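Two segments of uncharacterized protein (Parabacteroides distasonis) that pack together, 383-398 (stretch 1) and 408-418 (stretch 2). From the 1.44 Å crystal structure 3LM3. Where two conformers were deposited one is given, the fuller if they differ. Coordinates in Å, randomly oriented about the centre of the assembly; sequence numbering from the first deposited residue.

Stretch 1 (383-398) YVIDFTRYDLQAHEPA
Stretch 2, residues 408-418: DWSLINKINQK

Residues 383-389 form a β-strand that continues as an irregular segment to Ala398, and residues 408-418, without regular secondary structure, run antiparallel to it, so that Trp409 lies beside Glu396, Leu411 beside Ala394, Asn413 beside Thr388 and Asn416 beside Asp386 (CA-CA 6.4, 7.4, 5.8 and 4.5 Å). The pairing buries 910 Å², both sides summed.

At the start of stretch 2, Asp408 is exposed, and its OD1 accepts a hydrogen bond from Ser410 N (3.1 Å), closing a tight local turn around Trp409 (phi/psi -107/14). The indole (chi1 -69°, m; chi2 62°) carries Pro397 over one face: Pro397 CD sits 3.6 Å from the centroid of the six-membered ring, 14° off its normal, a CH-π contact. Glu396 meets the same ring at its edge, with CD 3.6 Å from Trp409 CZ3. Ser410 makes no direct contact, but water 3 donates to His395 O (3.2 Å) and, weakly, to Ser410 O (3.3 Å).

From Ser410 the chain is extended through Ile412. Leu411 (phi/psi -103/107; chi1 and chi2 both t) points toward stretch 1, where CD1 lies 4.0 Å from Ala394 CB and 4.4 Å from Tyr390 CD1, while CD2 is 3.6 Å from Thr388 CG2. Ile412 (-136/134; m, t) points away.

Asn413 breaks the extended run with phi/psi -141/-89. Its side chain (chi1 43°, p; chi2 66°) takes the place of a backbone partner: OD1 accepts from Arg389 N and ND2 donates to Arg389 O, both at 2.9 Å, so one amide satisfies both backbone groups of Arg389. Asn413 OD1 also accepts from Lys414 N at 2.8 Å. The backbone Asn413 N instead donates to water 1 (2.8 Å), which in turn donates to Thr388 OG1 (3.0 Å) and weakly to Ile415 O (3.0 Å).

Lys414 (-69/-65; m, m, t, p) packs its CB 3.9 Å from Phe387 CD2. Its NZ comes within 4.3 Å of Arg389 NH1, a proximity of like charges; Arg389 is itself engaged in a salt bridge, NH2 to Asp391 OD2, at 2.7 Å.

Ile415 (-138/130; m, t) returns to β geometry and forms the single antiparallel bridge, with Phe387, at a CA-CA distance of 4.9 Å. Phe387 N donates to Ile415 O (2.8 Å) and Ile415 N to Phe387 O (3.0 Å). The side chain points toward the strand, its CD1 4.0 Å from Val384 CG1. Ile415 O also receives a CA-H...O contact from Asp386 CA (3.3 Å).

Beyond the bridge, Asn416 (-123/137; chi1 168°, t) points away overall, and its ND2 donates to water 2 (2.9 Å), which donates to Thr388 OG1 (2.7 Å) and Leu411 O (2.8 Å). Gln417 (-58/-27; chi1 67°, p) then turns the chain: its N donates to Asp386 OD2 (2.9 Å), and its CA approaches Ile385 O at 3.2 Å. Asp386 OD1 meanwhile accepts from Thr388 OG1 (2.8 Å). Lys418 N donates to Asn416 OD1 (2.9 Å), closing the turn.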

# COMPACT_ATOMS: atom_id res chain seq x y z
N TYR A 383 -5.65 11.47 23.02
CA TYR A 383 -4.33 12.05 22.89
C TYR A 383 -3.88 12.07 21.45
O TYR A 383 -4.11 11.14 20.70
CB TYR A 383 -3.32 11.24 23.70
CG TYR A 383 -3.53 11.36 25.18
CD1 TYR A 383 -4.51 10.62 25.83
CD2 TYR A 383 -2.78 12.24 25.93
CE1 TYR A 383 -4.72 10.75 27.20
CE2 TYR A 383 -2.98 12.39 27.31
CZ TYR A 383 -3.95 11.64 27.93
OH TYR A 383 -4.17 11.78 29.30
N VAL A 384 -3.17 13.13 21.09
CA VAL A 384 -2.50 13.20 19.81
C VAL A 384 -1.33 12.24 19.84
O VAL A 384 -0.40 12.39 20.64
CB VAL A 384 -1.97 14.62 19.52
CG1 VAL A 384 -1.21 14.68 18.17
CG2 VAL A 384 -3.09 15.66 19.51
N ILE A 385 -1.34 11.26 18.92
CA ILE A 385 -0.20 10.36 18.75
C ILE A 385 0.57 10.60 17.45
O ILE A 385 1.67 10.07 17.27
CB ILE A 385 -0.57 8.86 18.87
CG1 ILE A 385 -1.47 8.39 17.73
CG2 ILE A 385 -1.22 8.60 20.24
CD1 ILE A 385 -1.52 6.84 17.61
N ASP A 386 -0.00 11.39 16.53
CA ASP A 386 0.69 11.77 15.30
C ASP A 386 0.16 13.12 14.88
O ASP A 386 -1.05 13.34 14.83
CB ASP A 386 0.45 10.73 14.18
CG ASP A 386 1.41 10.89 13.02
OD1 ASP A 386 1.13 11.77 12.16
OD2 ASP A 386 2.39 10.09 12.97
N PHE A 387 1.06 14.04 14.56
CA PHE A 387 0.73 15.28 13.89
C PHE A 387 1.89 15.57 12.97
O PHE A 387 3.00 15.89 13.44
CB PHE A 387 0.48 16.42 14.88
CG PHE A 387 0.14 17.72 14.21
CD1 PHE A 387 -1.03 17.82 13.43
CD2 PHE A 387 0.94 18.83 14.35
CE1 PHE A 387 -1.34 19.01 12.80
CE2 PHE A 387 0.61 20.03 13.71
CZ PHE A 387 -0.53 20.11 12.95
N THR A 388 1.67 15.39 11.67
CA THR A 388 2.71 15.50 10.67
C THR A 388 2.25 16.56 9.68
O THR A 388 1.26 16.38 8.99
CB THR A 388 2.91 14.14 9.97
OG1 THR A 388 3.23 13.13 10.92
CG2 THR A 388 4.03 14.20 8.92
N ARG A 389 2.97 17.68 9.63
CA ARG A 389 2.63 18.79 8.75
C ARG A 389 3.24 18.64 7.37
O ARG A 389 4.37 18.25 7.23
CB ARG A 389 3.12 20.10 9.38
CG ARG A 389 2.31 20.48 10.58
CD ARG A 389 2.78 21.77 11.19
NE ARG A 389 2.49 22.90 10.32
CZ ARG A 389 2.41 24.14 10.75
NH1 ARG A 389 2.59 24.43 12.04
NH2 ARG A 389 2.13 25.10 9.89
N TYR A 390 2.45 18.96 6.36
CA TYR A 390 2.89 18.91 4.98
C TYR A 390 3.16 20.29 4.40
O TYR A 390 3.76 20.39 3.34
CB TYR A 390 1.83 18.22 4.14
CG TYR A 390 1.49 16.83 4.60
CD1 TYR A 390 2.48 15.92 4.89
CD2 TYR A 390 0.16 16.39 4.65
CE1 TYR A 390 2.17 14.62 5.28
CE2 TYR A 390 -0.16 15.10 5.02
CZ TYR A 390 0.84 14.22 5.36
OH TYR A 390 0.54 12.92 5.71
N ASP A 391 2.69 21.33 5.06
CA ASP A 391 2.94 22.70 4.58
C ASP A 391 4.40 23.09 4.76
O ASP A 391 4.92 23.94 4.01
CB ASP A 391 1.95 23.69 5.21
CG ASP A 391 2.09 23.80 6.72
OD1 ASP A 391 2.48 22.85 7.40
OD2 ASP A 391 1.76 24.89 7.23
N LEU A 392 5.08 22.48 5.71
CA LEU A 392 6.51 22.63 5.89
C LEU A 392 7.28 22.05 4.70
O LEU A 392 6.89 21.03 4.12
CB LEU A 392 6.94 21.93 7.20
CG LEU A 392 6.29 22.42 8.50
CD1 LEU A 392 6.71 21.56 9.69
CD2 LEU A 392 6.63 23.89 8.73
N GLN A 393 8.38 22.69 4.31
CA GLN A 393 9.24 22.15 3.26
C GLN A 393 9.73 20.76 3.65
O GLN A 393 10.08 20.52 4.81
CB GLN A 393 10.45 23.07 2.96
CG GLN A 393 11.29 22.58 1.79
CD GLN A 393 12.35 23.56 1.30
OE1 GLN A 393 12.52 24.64 1.85
NE2 GLN A 393 13.06 23.17 0.24
N ALA A 394 9.72 19.83 2.70
CA ALA A 394 10.26 18.50 2.89
C ALA A 394 11.39 18.25 1.91
O ALA A 394 11.53 18.95 0.89
CB ALA A 394 9.12 17.43 2.72
N HIS A 395 12.22 17.28 2.25
CA HIS A 395 13.41 16.86 1.49
C HIS A 395 13.55 15.35 1.51
O HIS A 395 13.45 14.78 2.60
CB HIS A 395 14.68 17.41 2.15
CG HIS A 395 14.66 18.89 2.34
ND1 HIS A 395 14.25 19.49 3.52
CD2 HIS A 395 14.97 19.89 1.49
CE1 HIS A 395 14.32 20.80 3.38
NE2 HIS A 395 14.75 21.07 2.17
N GLU A 396 13.90 14.73 0.39
CA GLU A 396 14.23 13.33 0.35
C GLU A 396 15.73 13.14 0.45
O GLU A 396 16.50 14.09 0.21
CB GLU A 396 13.72 12.71 -0.97
CG GLU A 396 12.22 12.68 -1.18
CD GLU A 396 11.85 12.26 -2.58
OE1 GLU A 396 12.72 12.28 -3.50
OE2 GLU A 396 10.70 11.82 -2.75
N PRO A 397 16.16 11.91 0.75
CA PRO A 397 17.61 11.63 0.70
C PRO A 397 18.24 11.92 -0.65
O PRO A 397 17.62 11.73 -1.68
CB PRO A 397 17.68 10.15 1.06
CG PRO A 397 16.44 9.88 1.79
CD PRO A 397 15.39 10.74 1.20
N ALA A 398 19.49 12.37 -0.63
CA ALA A 398 20.27 12.51 -1.81
C ALA A 398 20.43 11.14 -2.46
O ALA A 398 20.27 10.08 -1.79
CB ALA A 398 21.64 13.10 -1.45
N ASP A 408 15.96 5.41 5.15
CA ASP A 408 14.95 6.19 5.89
C ASP A 408 14.45 7.36 5.08
O ASP A 408 15.09 8.39 4.96
CB ASP A 408 15.51 6.66 7.24
CG ASP A 408 14.45 7.35 8.12
OD1 ASP A 408 13.27 7.45 7.71
OD2 ASP A 408 14.82 7.79 9.24
N TRP A 409 13.27 7.14 4.49
CA TRP A 409 12.58 8.16 3.69
C TRP A 409 11.35 8.74 4.40
O TRP A 409 10.53 9.40 3.77
CB TRP A 409 12.17 7.56 2.34
CG TRP A 409 13.34 7.27 1.45
CD1 TRP A 409 14.35 6.40 1.70
CD2 TRP A 409 13.61 7.84 0.16
NE1 TRP A 409 15.25 6.41 0.67
CE2 TRP A 409 14.82 7.30 -0.28
CE3 TRP A 409 12.98 8.79 -0.64
CZ2 TRP A 409 15.41 7.66 -1.49
CZ3 TRP A 409 13.53 9.12 -1.85
CH2 TRP A 409 14.75 8.58 -2.25
N SER A 410 11.23 8.51 5.70
CA SER A 410 10.05 8.97 6.42
C SER A 410 9.94 10.48 6.47
O SER A 410 10.94 11.18 6.56
CB SER A 410 10.00 8.40 7.83
OG SER A 410 9.89 6.98 7.81
N LEU A 411 8.71 10.95 6.43
CA LEU A 411 8.41 12.38 6.60
C LEU A 411 7.89 12.56 8.02
O LEU A 411 6.77 12.15 8.37
CB LEU A 411 7.39 12.83 5.53
CG LEU A 411 7.28 14.34 5.32
CD1 LEU A 411 6.60 14.66 3.98
CD2 LEU A 411 6.54 15.02 6.50
N ILE A 412 8.73 13.16 8.87
CA ILE A 412 8.45 13.27 10.30
C ILE A 412 8.81 14.68 10.73
O ILE A 412 9.88 15.21 10.33
CB ILE A 412 9.30 12.24 11.08
CG1 ILE A 412 8.79 10.83 10.80
CG2 ILE A 412 9.27 12.46 12.60
CD1 ILE A 412 9.66 9.69 11.37
N ASN A 413 7.93 15.32 11.49
CA ASN A 413 8.26 16.62 12.04
C ASN A 413 7.71 16.71 13.47
O ASN A 413 8.41 16.28 14.38
CB ASN A 413 7.87 17.78 11.11
CG ASN A 413 6.50 17.62 10.47
OD1 ASN A 413 5.48 17.65 11.14
ND2 ASN A 413 6.49 17.57 9.14
N LYS A 414 6.47 17.13 13.69
CA LYS A 414 6.04 17.46 15.07
C LYS A 414 5.90 16.24 16.00
O LYS A 414 6.63 16.11 16.99
CB LYS A 414 4.74 18.28 15.05
CG LYS A 414 4.81 19.58 14.22
CD LYS A 414 6.07 20.42 14.55
CE LYS A 414 5.93 21.92 14.14
NZ LYS A 414 5.13 22.74 15.11
N ILE A 415 4.96 15.35 15.70
CA ILE A 415 4.71 14.15 16.49
C ILE A 415 4.49 12.98 15.52
O ILE A 415 3.67 13.09 14.60
CB ILE A 415 3.45 14.31 17.40
CG1 ILE A 415 3.63 15.52 18.35
CG2 ILE A 415 3.16 13.05 18.22
CD1 ILE A 415 2.46 15.76 19.28
N ASN A 416 5.19 11.87 15.75
CA ASN A 416 5.06 10.69 14.89
C ASN A 416 4.64 9.47 15.71
O ASN A 416 5.19 9.22 16.78
CB ASN A 416 6.36 10.43 14.14
CG ASN A 416 6.36 9.08 13.47
OD1 ASN A 416 6.79 8.10 14.08
ND2 ASN A 416 5.80 9.01 12.25
N GLN A 417 3.70 8.69 15.17
CA GLN A 417 3.08 7.56 15.88
C GLN A 417 4.04 6.50 16.38
O GLN A 417 3.73 5.83 17.36
CB GLN A 417 2.02 6.91 15.01
CG GLN A 417 2.57 6.20 13.76
CD GLN A 417 1.48 5.66 12.85
OE1 GLN A 417 0.40 5.31 13.33
NE2 GLN A 417 1.78 5.56 11.55
N LYS A 418 5.19 6.32 15.73
CA LYS A 418 6.11 5.28 16.16
C LYS A 418 6.73 5.59 17.53
O LYS A 418 7.25 4.69 18.20
CB LYS A 418 7.20 5.05 15.11
CG LYS A 418 6.68 4.79 13.70
CD LYS A 418 5.89 3.46 13.58
CE LYS A 418 5.27 3.36 12.23
NZ LYS A 418 4.61 2.01 12.02
O HOH W 1 5.67 13.92 12.49
O HOH W 2 5.28 11.36 10.61
O HOH W 3 12.88 11.91 3.97